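Local coordinates for protein Ps01740 (Pseudomonas sp. UW4, PDB 5UIF) that is a homologue of cis-3-chloroacrylic acid dehalogenase in the tautomerase superfamily and probably acts as a hydrolytic dehalogenase, at residues 23-28 against 39-44; 30-35 against 73-78; 49-54 against 58-63; 82-87 against 96-101. All blocks are in the same frame, centred on the assembly; numbering follows the deposited sequence.

How the interactions relate
Interactions 1 and 4 are the two halves of a repeated theme: in each, a helix of a beta-alpha-beta unit packs on a strand at the edge of the chain's four-stranded sheet, their centres about 13 Å apart. Interaction 2 joins the same two helices at the surface, its centre about 13 Å from that of interaction 1 and 16 Å from that of interaction 4. In interaction 3, Thr53 bonds to His40 of another subunit, a residue on the strand of interaction 1; strand 61-68 neighbours strand 98-105 of interaction 4. Interaction 1 borders the probable active site: Val39 and His28 touch Pro1, the amino-terminal proline, probably catalytic as in relatives of the superfamily.

Interaction 1 of 4, residues 23-28 against 39-44; sequences SITSIH and VHVLFK
Thr25 crosses Val39 at a slant, and both branches of the threonine meet the same methyl: Thr25 OG1 stands 3.7 Å from Val39 CG1, and Thr25 CG2 is 3.9 Å from that carbon. With chi1 at -53°, OG1 lies beside the backbone N of Thr25, from where it bonds to Ala21 O one turn back in the helix. A water donates to Thr25 OG1 over 2.6 Å and reaches weakly to Val39 O, so the hydroxyl links helix and strand through solvent. A valine in place of Thr25 would probably leave this water without its main partner and Ala21 O without the hydroxyl. The other methyl of Val39 belongs to His28. That side chain leaves the helix with CG anti to the backbone N (chi1 -180°) and runs past the valine in the opposite direction, bringing His28 CD2 to 3.8 Å from Val39 CG2, while its ND1 bonds to Tyr3 OH. Farther along the strand, Val41 CG2 is approached by both Thr25 OG1 and Ile24 CG2, 4.3 Å from the latter. The whole contact is buried within the beta-alpha-beta unit of strand 2-8, helix 14-32 and strand 40-46. Ile24 also packs on Tyr3 of strand 2-8, while Ile27, on another side of the helix, rests on Ala82 of helix 73-91, and strand 40-46 pairs antiparallel with a strand of the second subunit.

Interaction 2 of 4, residues 30-35 against 73-78; sequences RETGAP and QATRHA
Glu31 lies against Thr75 and Ala78 where the two helices of the repeated beta-alpha-beta units of the tautomerase superfamily fold meet at the surface, the last turn of helix 14-32 beside the first turns of helix 73-91. Across the junction the contacts are van der Waals. Thr75 CG2 packs on the backbone of Glu31, 3.3 Å from Glu31 O, and is 4.0 Å from Glu31 CB; Thr32 CG2 adds a distant touch on the same methyl. Further out, the carboxylate of Glu31 covers the methyl of Ala78, with Glu31 CD 3.6 Å from Ala78 CB. A bend at chi2 (-65°) folds the glutamate chain and sets its acid group there.

Polar bonds run within each helix or to residues beyond. Arg30 NE forms a salt bridge with Glu31 OE2 at 2.9 Å, meeting that oxygen on its anti side and 34° out of the carboxylate plane; Arg30 NH2 adds a weak bond to the same oxygen. An alanine replacing Glu31 would probably leave the Arg30 guanidinium without this charged mate and uncover the methyl of Ala78. The backbone oxygen of Glu31 accepts a bond from Arg71 NH2, and Thr32 OG1 bonds to His28 O. Just beyond, Gly33 breaks the helical path with a positive phi. In helix 73-91, Arg76 turns away from this contact, with a salt bridge to Asp104 and a cation-pi contact to Trp109 of the third subunit. Its NE bonds to Gln73 OE1 over 3.1 Å, with that oxygen close to the guanidinium plane.

Interaction 3 of 4, residues 49-54 against 58-63; sequences GSAFTA and ATPAII
Thr53 and Ala51 lie against Ala58 and Pro60 at the base of a short antiparallel beta hairpin, in which strand 51-53 turns back into strand 56-57 before the chain runs on to strand 61-68. The tight part is on the side to which Ala51 and Thr53 direct their side chains. Ala58 CB sits 3.6 Å from Thr53 OG1 and equally near Thr53 CB, so the small methyl rests against the branch point of the threonine. The proline ring continues the surface: the threonine side chain and the ring run alongside in opposing senses, with Thr53 OG1 3.7 Å from Pro60 CG, and Ala51 CB is 3.8 Å from Pro60 CD. Thr53 OG1 does more than pack. It is hydrogen-bonded to His40 ND1 of the third subunit, whose strand pairs antiparallel with residues 51-53; the hairpin therefore extends a sheet across the trimer interface. Between the two segments the backbone is joined by an almost straight bond, Ala58 N to Ala51 O, 2.9 Å with an angle of 172° at the hydrogen.

Phe52 turns from the partner segment into the subunit interface, where it packs on Gln18 of the third subunit. The loose side is that of Thr59, which is exposed and points away. Past Ala51 the segments are bridged by solvent rather than by side chains: a water accepts from Gly49 N at 3.2 Å and donates to Ala58 O at 3.1 Å.

Interaction 4 of 4, residues 82-87 against 96-101; sequences AITDVY and NAVVVA
Thr84 lies across from Val100, their CA atoms 6.6 Å apart, where helix 82-87 and strand 98-101 run nearly antiparallel, at 152°, with segment axes 8.8 Å apart. This is the returning half of a beta-alpha-beta crossover, strand 61-68 to helix 73-91 to strand 98-105. Two valines on the strand, Val98 and Val100, point at the helix, and three helix residues meet them. Ile83 and Thr84 share Val100, each crossing it at an angle. Ile83 CG2 comes within 4.0 Å of Val100 CG1, and Thr84 OG1 approaches the other methyl, 3.3 Å from Val100 CG2. The latter is a contact with carbon; the hydroxyl is turned back along the helix (chi1 -53°), where Leu80 O, one turn earlier, takes its hydrogen bond. Thr84 CG2 is farther off, 4.4 Å from Val98 CG1, and the residue also packs on Met111 of the third subunit.

Around these residues the core is closed by the sheet and helix 14-32: Ile83 packs on Ile63 and Tyr3, and Tyr87 on Ala61 and Ile63 and, from helix 14-32, Leu20. Val100 and Ala101 pair antiparallel with a strand of the third subunit. The Tyr87 side chain extends away from its backbone N (chi1 -177°), which brings the ring obliquely against Val98, whose CG2 stands 3.7 Å from Tyr87 CD2 and 3.7 Å from Tyr87 CE2.

Interaction 1 of 4, residues 23-28 against 39-44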
loop_
_atom_site.group_PDB
_atom_site.type_symbol
_atom_site.label_atom_id
_atom_site.label_comp_id
_atom_site.label_asym_id
_atom_site.label_seq_id
_atom_site.Cartn_x
_atom_site.Cartn_y
_atom_site.Cartn_z
ATOM N N SER A 23 0.131 15.840 14.072
ATOM C CA SER A 23 -0.997 15.324 14.838
ATOM C C SER A 23 -0.945 13.805 14.954
ATOM O O SER A 23 -1.056 13.259 16.051
ATOM C CB SER A 23 -2.319 15.758 14.202
ATOM O OG SER A 23 -3.423 15.230 14.916
ATOM N N ILE A 24 -0.775 13.130 13.820
ATOM C CA ILE A 24 -0.699 11.672 13.788
ATOM C C ILE A 24 0.455 11.159 14.645
ATOM O O ILE A 24 0.304 10.192 15.394
ATOM C CB ILE A 24 -0.538 11.148 12.344
ATOM C CG1 ILE A 24 -1.828 11.373 11.550
ATOM C CG2 ILE A 24 -0.180 9.669 12.339
ATOM C CD1 ILE A 24 -1.722 10.982 10.092
ATOM N N THR A 25 1.603 11.821 14.538
ATOM C CA THR A 25 2.781 11.457 15.319
ATOM C C THR A 25 2.498 11.541 16.816
ATOM O O THR A 25 2.818 10.622 17.568
ATOM C CB THR A 25 3.982 12.360 14.981
ATOM O OG1 THR A 25 4.203 12.356 13.566
ATOM C CG2 THR A 25 5.238 11.869 15.690
ATOM N N SER A 26 1.889 12.645 17.239
ATOM C CA SER A 26 1.550 12.853 18.643
ATOM C C SER A 26 0.576 11.797 19.158
ATOM O O SER A 26 0.716 11.302 20.277
ATOM C CB SER A 26 0.957 14.247 18.844
ATOM O OG SER A 26 0.564 14.442 20.191
ATOM N N ILE A 27 -0.411 11.459 18.333
ATOM C CA ILE A 27 -1.419 10.470 18.695
ATOM C C ILE A 27 -0.800 9.084 18.861
ATOM O O ILE A 27 -1.138 8.351 19.792
ATOM C CB ILE A 27 -2.544 10.414 17.640
ATOM C CG1 ILE A 27 -3.308 11.738 17.614
ATOM C CG2 ILE A 27 -3.499 9.267 17.928
ATOM C CD1 ILE A 27 -4.177 11.919 16.390
ATOM N N HIS A 28 0.117 8.733 17.965
ATOM C CA HIS A 28 0.759 7.423 18.007
ATOM C C HIS A 28 1.723 7.282 19.184
ATOM O O HIS A 28 1.700 6.276 19.893
ATOM C CB HIS A 28 1.507 7.147 16.702
ATOM C CG HIS A 28 2.184 5.812 16.670
ATOM N ND1 HIS A 28 1.549 4.666 16.243
ATOM C CD2 HIS A 28 3.436 5.438 17.025
ATOM C CE1 HIS A 28 2.382 3.645 16.331
ATOM N NE2 HIS A 28 3.533 4.086 16.803
ATOM N N VAL A 39 8.415 7.215 13.883
ATOM C CA VAL A 39 7.130 7.521 13.261
ATOM C C VAL A 39 7.304 8.221 11.916
ATOM O O VAL A 39 7.835 9.329 11.846
ATOM C CB VAL A 39 6.261 8.404 14.175
ATOM C CG1 VAL A 39 4.931 8.712 13.506
ATOM C CG2 VAL A 39 6.045 7.723 15.518
ATOM N N HIS A 40 6.849 7.568 10.851
ATOM C CA HIS A 40 6.941 8.129 9.508
ATOM C C HIS A 40 5.557 8.359 8.912
ATOM O O HIS A 40 4.689 7.489 8.985
ATOM C CB HIS A 40 7.756 7.211 8.594
ATOM C CG HIS A 40 9.074 6.800 9.170
ATOM N ND1 HIS A 40 10.185 7.619 9.150
ATOM C CD2 HIS A 40 9.463 5.655 9.781
ATOM C CE1 HIS A 40 11.197 6.996 9.725
ATOM N NE2 HIS A 40 10.786 5.803 10.117
ATOM N N VAL A 41 5.353 9.533 8.322
ATOM C CA VAL A 41 4.078 9.865 7.693
ATOM C C VAL A 41 4.273 10.246 6.229
ATOM O O VAL A 41 5.051 11.146 5.910
ATOM C CB VAL A 41 3.366 11.020 8.425
ATOM C CG1 VAL A 41 2.017 11.306 7.781
ATOM C CG2 VAL A 41 3.195 10.689 9.900
ATOM N N LEU A 42 3.563 9.556 5.342
ATOM C CA LEU A 42 3.680 9.801 3.909
ATOM C C LEU A 42 2.370 10.320 3.323
ATOM O O LEU A 42 1.287 9.942 3.768
ATOM C CB LEU A 42 4.104 8.525 3.181
ATOM C CG LEU A 42 5.232 7.707 3.812
ATOM C CD1 LEU A 42 5.508 6.462 2.982
ATOM C CD2 LEU A 42 6.494 8.543 3.974
ATOM N N PHE A 43 2.477 11.185 2.319
ATOM C CA PHE A 43 1.300 11.727 1.649
ATOM C C PHE A 43 1.337 11.450 0.151
ATOM O O PHE A 43 2.288 11.817 -0.538
ATOM C CB PHE A 43 1.181 13.231 1.903
ATOM C CG PHE A 43 0.817 13.579 3.317
ATOM C CD1 PHE A 43 1.803 13.800 4.265
ATOM C CD2 PHE A 43 -0.509 13.685 3.699
ATOM C CE1 PHE A 43 1.470 14.120 5.567
ATOM C CE2 PHE A 43 -0.848 14.004 5.000
ATOM C CZ PHE A 43 0.142 14.223 5.935
ATOM N N LYS A 44 0.291 10.798 -0.345
ATOM C CA LYS A 44 0.179 10.478 -1.761
ATOM C C LYS A 44 -1.122 11.022 -2.337
ATOM O O LYS A 44 -2.177 10.924 -1.708
ATOM C CB LYS A 44 0.264 8.966 -1.976
ATOM C CG LYS A 44 1.663 8.401 -1.807
ATOM C CD LYS A 44 1.634 6.913 -1.507
ATOM C CE LYS A 44 1.027 6.645 -0.139
ATOM N NZ LYS A 44 0.893 5.189 0.134
HETATM O O HOH W 1 5.792 12.001 11.536
#

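Interaction 2 of 4, residues 30-35 against 73-78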
loop_
_atom_site.group_PDB
_atom_site.type_symbol
_atom_site.label_atom_id
_atom_site.label_comp_id
_atom_site.label_asym_id
_atom_site.label_seq_id
_atom_site.Cartn_x
_atom_site.Cartn_y
_atom_site.Cartn_z
ATOM N N ARG A 30 1.715 8.694 21.939
ATOM C CA ARG A 30 1.005 8.718 23.212
ATOM C C ARG A 30 0.351 7.376 23.528
ATOM O O ARG A 30 0.520 6.834 24.620
ATOM C CB ARG A 30 -0.055 9.819 23.202
ATOM C CG ARG A 30 -0.979 9.799 24.406
ATOM C CD ARG A 30 -2.178 10.699 24.180
ATOM N NE ARG A 30 -3.074 10.164 23.161
ATOM C CZ ARG A 30 -3.679 10.900 22.235
ATOM N NH1 ARG A 30 -3.485 12.211 22.195
ATOM N NH2 ARG A 30 -4.479 10.327 21.347
ATOM N N GLU A 31 -0.393 6.845 22.563
ATOM C CA GLU A 31 -1.173 5.631 22.771
ATOM C C GLU A 31 -0.310 4.374 22.826
ATOM O O GLU A 31 -0.656 3.407 23.503
ATOM C CB GLU A 31 -2.229 5.488 21.672
ATOM C CG GLU A 31 -3.266 6.601 21.655
ATOM C CD GLU A 31 -4.127 6.616 22.905
ATOM O OE1 GLU A 31 -4.310 5.544 23.519
ATOM O OE2 GLU A 31 -4.622 7.702 23.274
ATOM N N THR A 32 0.811 4.388 22.112
ATOM C CA THR A 32 1.679 3.217 22.045
ATOM C C THR A 32 2.891 3.351 22.960
ATOM O O THR A 32 3.452 2.351 23.411
ATOM C CB THR A 32 2.168 2.963 20.608
ATOM O OG1 THR A 32 3.054 4.016 20.207
ATOM C CG2 THR A 32 0.990 2.899 19.648
ATOM N N GLY A 33 3.292 4.588 23.234
ATOM C CA GLY A 33 4.459 4.840 24.059
ATOM C C GLY A 33 5.749 4.624 23.291
ATOM O O GLY A 33 6.769 4.243 23.863
ATOM N N ALA A 34 5.697 4.869 21.986
ATOM C CA ALA A 34 6.857 4.697 21.120
ATOM C C ALA A 34 7.457 6.049 20.746
ATOM O O ALA A 34 6.727 7.024 20.575
ATOM C CB ALA A 34 6.474 3.917 19.870
ATOM N N PRO A 35 8.793 6.113 20.623
ATOM C CA PRO A 35 9.490 7.360 20.283
ATOM C C PRO A 35 9.087 7.910 18.916
ATOM O O PRO A 35 8.736 7.145 18.018
ATOM C CB PRO A 35 10.968 6.954 20.295
ATOM C CG PRO A 35 10.966 5.473 20.129
ATOM C CD PRO A 35 9.733 4.997 20.823
ATOM N N GLN A 73 -6.730 -3.765 21.991
ATOM C CA GLN A 73 -7.674 -3.209 21.028
ATOM C C GLN A 73 -8.071 -1.779 21.378
ATOM O O GLN A 73 -8.269 -0.947 20.490
ATOM C CB GLN A 73 -8.921 -4.093 20.937
ATOM C CG GLN A 73 -10.023 -3.531 20.052
ATOM C CD GLN A 73 -9.533 -3.169 18.663
ATOM O OE1 GLN A 73 -8.728 -3.887 18.066
ATOM N NE2 GLN A 73 -10.014 -2.046 18.141
ATOM N N ALA A 74 -8.182 -1.497 22.673
ATOM C CA ALA A 74 -8.534 -0.161 23.142
ATOM C C ALA A 74 -7.520 0.873 22.666
ATOM O O ALA A 74 -7.872 2.014 22.368
ATOM C CB ALA A 74 -8.639 -0.143 24.659
ATOM N N THR A 75 -6.258 0.460 22.594
ATOM C CA THR A 75 -5.190 1.325 22.108
ATOM C C THR A 75 -5.378 1.645 20.627
ATOM O O THR A 75 -5.259 2.798 20.211
ATOM C CB THR A 75 -3.807 0.681 22.320
ATOM O OG1 THR A 75 -3.563 0.525 23.724
ATOM C CG2 THR A 75 -2.712 1.544 21.715
ATOM N N ARG A 76 -5.681 0.617 19.840
ATOM C CA ARG A 76 -5.887 0.777 18.404
ATOM C C ARG A 76 -7.074 1.686 18.107
ATOM O O ARG A 76 -6.973 2.608 17.298
ATOM C CB ARG A 76 -6.103 -0.583 17.741
ATOM C CG ARG A 76 -6.225 -0.521 16.229
ATOM C CD ARG A 76 -6.806 -1.810 15.679
ATOM N NE ARG A 76 -6.316 -2.979 16.402
ATOM C CZ ARG A 76 -5.184 -3.615 16.121
ATOM N NH1 ARG A 76 -4.821 -4.670 16.837
ATOM N NH2 ARG A 76 -4.415 -3.196 15.124
ATOM N N HIS A 77 -8.197 1.412 18.767
ATOM C CA HIS A 77 -9.417 2.195 18.591
ATOM C C HIS A 77 -9.188 3.668 18.908
ATOM O O HIS A 77 -9.720 4.548 18.229
ATOM C CB HIS A 77 -10.536 1.640 19.473
ATOM C CG HIS A 77 -11.781 2.471 19.464
ATOM N ND1 HIS A 77 -12.714 2.404 18.451
ATOM C CD2 HIS A 77 -12.245 3.391 20.343
ATOM C CE1 HIS A 77 -13.700 3.246 18.707
ATOM N NE2 HIS A 77 -13.440 3.857 19.849
ATOM N N ALA A 78 -8.394 3.927 19.942
ATOM C CA ALA A 78 -8.065 5.291 20.338
ATOM C C ALA A 78 -7.286 5.998 19.235
ATOM O O ALA A 78 -7.472 7.192 18.997
ATOM C CB ALA A 78 -7.272 5.292 21.635
#

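Interaction 3 of 4, residues 49-54 against 58-63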
loop_
_atom_site.group_PDB
_atom_site.type_symbol
_atom_site.label_atom_id
_atom_site.label_comp_id
_atom_site.label_asym_id
_atom_site.label_seq_id
_atom_site.Cartn_x
_atom_site.Cartn_y
_atom_site.Cartn_z
ATOM N N GLY A 49 -10.437 11.599 -11.043
ATOM C CA GLY A 49 -11.107 10.598 -11.850
ATOM C C GLY A 49 -10.513 9.215 -11.668
ATOM O O GLY A 49 -10.839 8.286 -12.408
ATOM N N SER A 50 -9.633 9.078 -10.681
ATOM C CA SER A 50 -9.015 7.792 -10.378
ATOM C C SER A 50 -9.431 7.303 -8.995
ATOM O O SER A 50 -8.948 6.278 -8.515
ATOM C CB SER A 50 -7.491 7.889 -10.469
ATOM O OG SER A 50 -7.086 8.335 -11.752
ATOM N N ALA A 51 -10.326 8.050 -8.358
ATOM C CA ALA A 51 -10.874 7.663 -7.063
ATOM C C ALA A 51 -12.377 7.445 -7.181
ATOM O O ALA A 51 -13.110 8.337 -7.612
ATOM C CB ALA A 51 -10.565 8.719 -6.014
ATOM N N PHE A 52 -12.837 6.258 -6.801
ATOM C CA PHE A 52 -14.240 5.905 -6.971
ATOM C C PHE A 52 -14.900 5.458 -5.673
ATOM O O PHE A 52 -14.282 4.794 -4.841
ATOM C CB PHE A 52 -14.386 4.806 -8.026
ATOM C CG PHE A 52 -14.046 5.253 -9.419
ATOM C CD1 PHE A 52 -12.732 5.265 -9.857
ATOM C CD2 PHE A 52 -15.042 5.656 -10.292
ATOM C CE1 PHE A 52 -12.418 5.674 -11.138
ATOM C CE2 PHE A 52 -14.734 6.065 -11.575
ATOM C CZ PHE A 52 -13.420 6.074 -11.999
ATOM N N THR A 53 -16.164 5.835 -5.514
ATOM C CA THR A 53 -16.988 5.372 -4.407
ATOM C C THR A 53 -18.368 5.006 -4.942
ATOM O O THR A 53 -19.019 5.822 -5.598
ATOM C CB THR A 53 -17.120 6.434 -3.300
ATOM O OG1 THR A 53 -15.826 6.724 -2.757
ATOM C CG2 THR A 53 -18.030 5.938 -2.188
ATOM N N ALA A 54 -18.795 3.776 -4.667
ATOM C CA ALA A 54 -20.042 3.230 -5.200
ATOM C C ALA A 54 -20.061 3.278 -6.726
ATOM O O ALA A 54 -21.086 3.581 -7.336
ATOM C CB ALA A 54 -21.246 3.971 -4.624
ATOM N N ALA A 58 -15.510 9.904 -6.984
ATOM C CA ALA A 58 -15.662 10.584 -5.707
ATOM C C ALA A 58 -14.303 11.003 -5.165
ATOM O O ALA A 58 -13.274 10.771 -5.800
ATOM C CB ALA A 58 -16.380 9.693 -4.711
ATOM N N THR A 59 -14.303 11.618 -3.988
ATOM C CA THR A 59 -13.059 12.047 -3.359
ATOM C C THR A 59 -12.905 11.491 -1.945
ATOM O O THR A 59 -12.914 12.250 -0.976
ATOM C CB THR A 59 -12.966 13.583 -3.299
ATOM O OG1 THR A 59 -14.086 14.103 -2.572
ATOM C CG2 THR A 59 -12.961 14.173 -4.701
ATOM N N PRO A 60 -12.757 10.161 -1.819
ATOM C CA PRO A 60 -12.569 9.599 -0.481
ATOM C C PRO A 60 -11.161 9.860 0.042
ATOM O O PRO A 60 -10.261 10.167 -0.740
ATOM C CB PRO A 60 -12.805 8.104 -0.697
ATOM C CG PRO A 60 -12.361 7.872 -2.098
ATOM C CD PRO A 60 -12.718 9.121 -2.863
ATOM N N ALA A 61 -10.981 9.746 1.352
ATOM C CA ALA A 61 -9.669 9.918 1.960
ATOM C C ALA A 61 -9.283 8.666 2.734
ATOM O O ALA A 61 -9.992 8.249 3.651
ATOM C CB ALA A 61 -9.657 11.133 2.867
ATOM N N ILE A 62 -8.159 8.067 2.359
ATOM C CA ILE A 62 -7.725 6.820 2.976
ATOM C C ILE A 62 -6.426 7.000 3.752
ATOM O O ILE A 62 -5.386 7.330 3.181
ATOM C CB ILE A 62 -7.535 5.703 1.927
ATOM C CG1 ILE A 62 -8.879 5.308 1.307
ATOM C CG2 ILE A 62 -6.880 4.486 2.560
ATOM C CD1 ILE A 62 -9.283 6.135 0.102
ATOM N N ILE A 63 -6.498 6.784 5.061
ATOM C CA ILE A 63 -5.318 6.840 5.914
ATOM C C ILE A 63 -5.050 5.471 6.523
ATOM O O ILE A 63 -5.823 4.987 7.348
ATOM C CB ILE A 63 -5.473 7.879 7.039
ATOM C CG1 ILE A 63 -5.721 9.271 6.453
ATOM C CG2 ILE A 63 -4.240 7.882 7.931
ATOM C CD1 ILE A 63 -5.948 10.341 7.497
HETATM O O HOH W 2 -11.545 12.029 -8.113
#

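Interaction 4 of 4, residues 82-87 against 96-101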
loop_
_atom_site.group_PDB
_atom_site.type_symbol
_atom_site.label_atom_id
_atom_site.label_comp_id
_atom_site.label_asym_id
_atom_site.label_seq_id
_atom_site.Cartn_x
_atom_site.Cartn_y
_atom_site.Cartn_z
ATOM N N ALA A 82 -8.965 9.205 16.997
ATOM C CA ALA A 82 -8.264 10.482 17.047
ATOM C C ALA A 82 -7.858 10.966 15.658
ATOM O O ALA A 82 -8.048 12.134 15.322
ATOM C CB ALA A 82 -7.043 10.375 17.948
ATOM N N ILE A 83 -7.301 10.064 14.858
ATOM C CA ILE A 83 -6.889 10.393 13.497
ATOM C C ILE A 83 -8.083 10.830 12.651
ATOM O O ILE A 83 -8.007 11.812 11.911
ATOM C CB ILE A 83 -6.187 9.198 12.818
ATOM C CG1 ILE A 83 -4.846 8.909 13.496
ATOM C CG2 ILE A 83 -5.980 9.464 11.333
ATOM C CD1 ILE A 83 -4.115 7.717 12.915
ATOM N N THR A 84 -9.189 10.103 12.779
ATOM C CA THR A 84 -10.405 10.405 12.030
ATOM C C THR A 84 -10.971 11.774 12.400
ATOM O O THR A 84 -11.316 12.569 11.524
ATOM C CB THR A 84 -11.488 9.335 12.265
ATOM O OG1 THR A 84 -10.947 8.035 11.996
ATOM C CG2 THR A 84 -12.688 9.581 11.364
ATOM N N ASP A 85 -11.064 12.043 13.700
ATOM C CA ASP A 85 -11.567 13.322 14.192
ATOM C C ASP A 85 -10.699 14.483 13.722
ATOM O O ASP A 85 -11.207 15.538 13.340
ATOM C CB ASP A 85 -11.642 13.320 15.721
ATOM C CG ASP A 85 -12.833 12.543 16.247
ATOM O OD1 ASP A 85 -13.843 12.434 15.520
ATOM O OD2 ASP A 85 -12.761 12.046 17.391
ATOM N N VAL A 86 -9.386 14.277 13.753
ATOM C CA VAL A 86 -8.433 15.306 13.359
ATOM C C VAL A 86 -8.533 15.632 11.870
ATOM O O VAL A 86 -8.579 16.802 11.490
ATOM C CB VAL A 86 -6.986 14.885 13.700
ATOM C CG1 VAL A 86 -5.980 15.668 12.866
ATOM C CG2 VAL A 86 -6.717 15.069 15.187
ATOM N N TYR A 87 -8.580 14.599 11.034
ATOM C CA TYR A 87 -8.627 14.803 9.589
ATOM C C TYR A 87 -9.885 15.554 9.161
ATOM O O TYR A 87 -9.834 16.410 8.278
ATOM C CB TYR A 87 -8.547 13.469 8.841
ATOM C CG TYR A 87 -8.525 13.643 7.339
ATOM C CD1 TYR A 87 -7.335 13.879 6.665
ATOM C CD2 TYR A 87 -9.699 13.588 6.596
ATOM C CE1 TYR A 87 -7.311 14.049 5.294
ATOM C CE2 TYR A 87 -9.686 13.759 5.226
ATOM C CZ TYR A 87 -8.489 13.987 4.580
ATOM O OH TYR A 87 -8.473 14.155 3.214
ATOM N N ASN A 96 -18.285 9.904 5.994
ATOM C CA ASN A 96 -18.578 8.809 5.078
ATOM C C ASN A 96 -17.604 8.765 3.906
ATOM O O ASN A 96 -17.628 7.833 3.101
ATOM C CB ASN A 96 -20.012 8.921 4.558
ATOM C CG ASN A 96 -21.044 8.745 5.654
ATOM O OD1 ASN A 96 -20.843 7.975 6.593
ATOM N ND2 ASN A 96 -22.156 9.463 5.542
ATOM N N ALA A 97 -16.749 9.779 3.812
ATOM C CA ALA A 97 -15.746 9.842 2.755
ATOM C C ALA A 97 -14.337 9.805 3.340
ATOM O O ALA A 97 -13.373 10.215 2.693
ATOM C CB ALA A 97 -15.941 11.092 1.910
ATOM N N VAL A 98 -14.229 9.314 4.570
ATOM C CA VAL A 98 -12.941 9.182 5.240
ATOM C C VAL A 98 -12.784 7.783 5.829
ATOM O O VAL A 98 -13.628 7.328 6.601
ATOM C CB VAL A 98 -12.773 10.227 6.362
ATOM C CG1 VAL A 98 -11.528 9.930 7.181
ATOM C CG2 VAL A 98 -12.714 11.630 5.782
ATOM N N VAL A 99 -11.703 7.103 5.460
ATOM C CA VAL A 99 -11.448 5.751 5.946
ATOM C C VAL A 99 -10.075 5.651 6.604
ATOM O O VAL A 99 -9.061 6.001 6.001
ATOM C CB VAL A 99 -11.538 4.714 4.808
ATOM C CG1 VAL A 99 -11.155 3.332 5.315
ATOM C CG2 VAL A 99 -12.937 4.700 4.210
ATOM N N VAL A 100 -10.051 5.176 7.845
ATOM C CA VAL A 100 -8.802 5.006 8.579
ATOM C C VAL A 100 -8.626 3.554 9.012
ATOM O O VAL A 100 -9.552 2.941 9.545
ATOM C CB VAL A 100 -8.743 5.922 9.820
ATOM C CG1 VAL A 100 -7.409 5.766 10.537
ATOM C CG2 VAL A 100 -8.969 7.372 9.422
ATOM N N ALA A 101 -7.437 3.007 8.778
ATOM C CA ALA A 101 -7.143 1.625 9.146
ATOM C C ALA A 101 -5.789 1.505 9.840
ATOM O O ALA A 101 -4.778 2.002 9.345
ATOM C CB ALA A 101 -7.187 0.732 7.915
#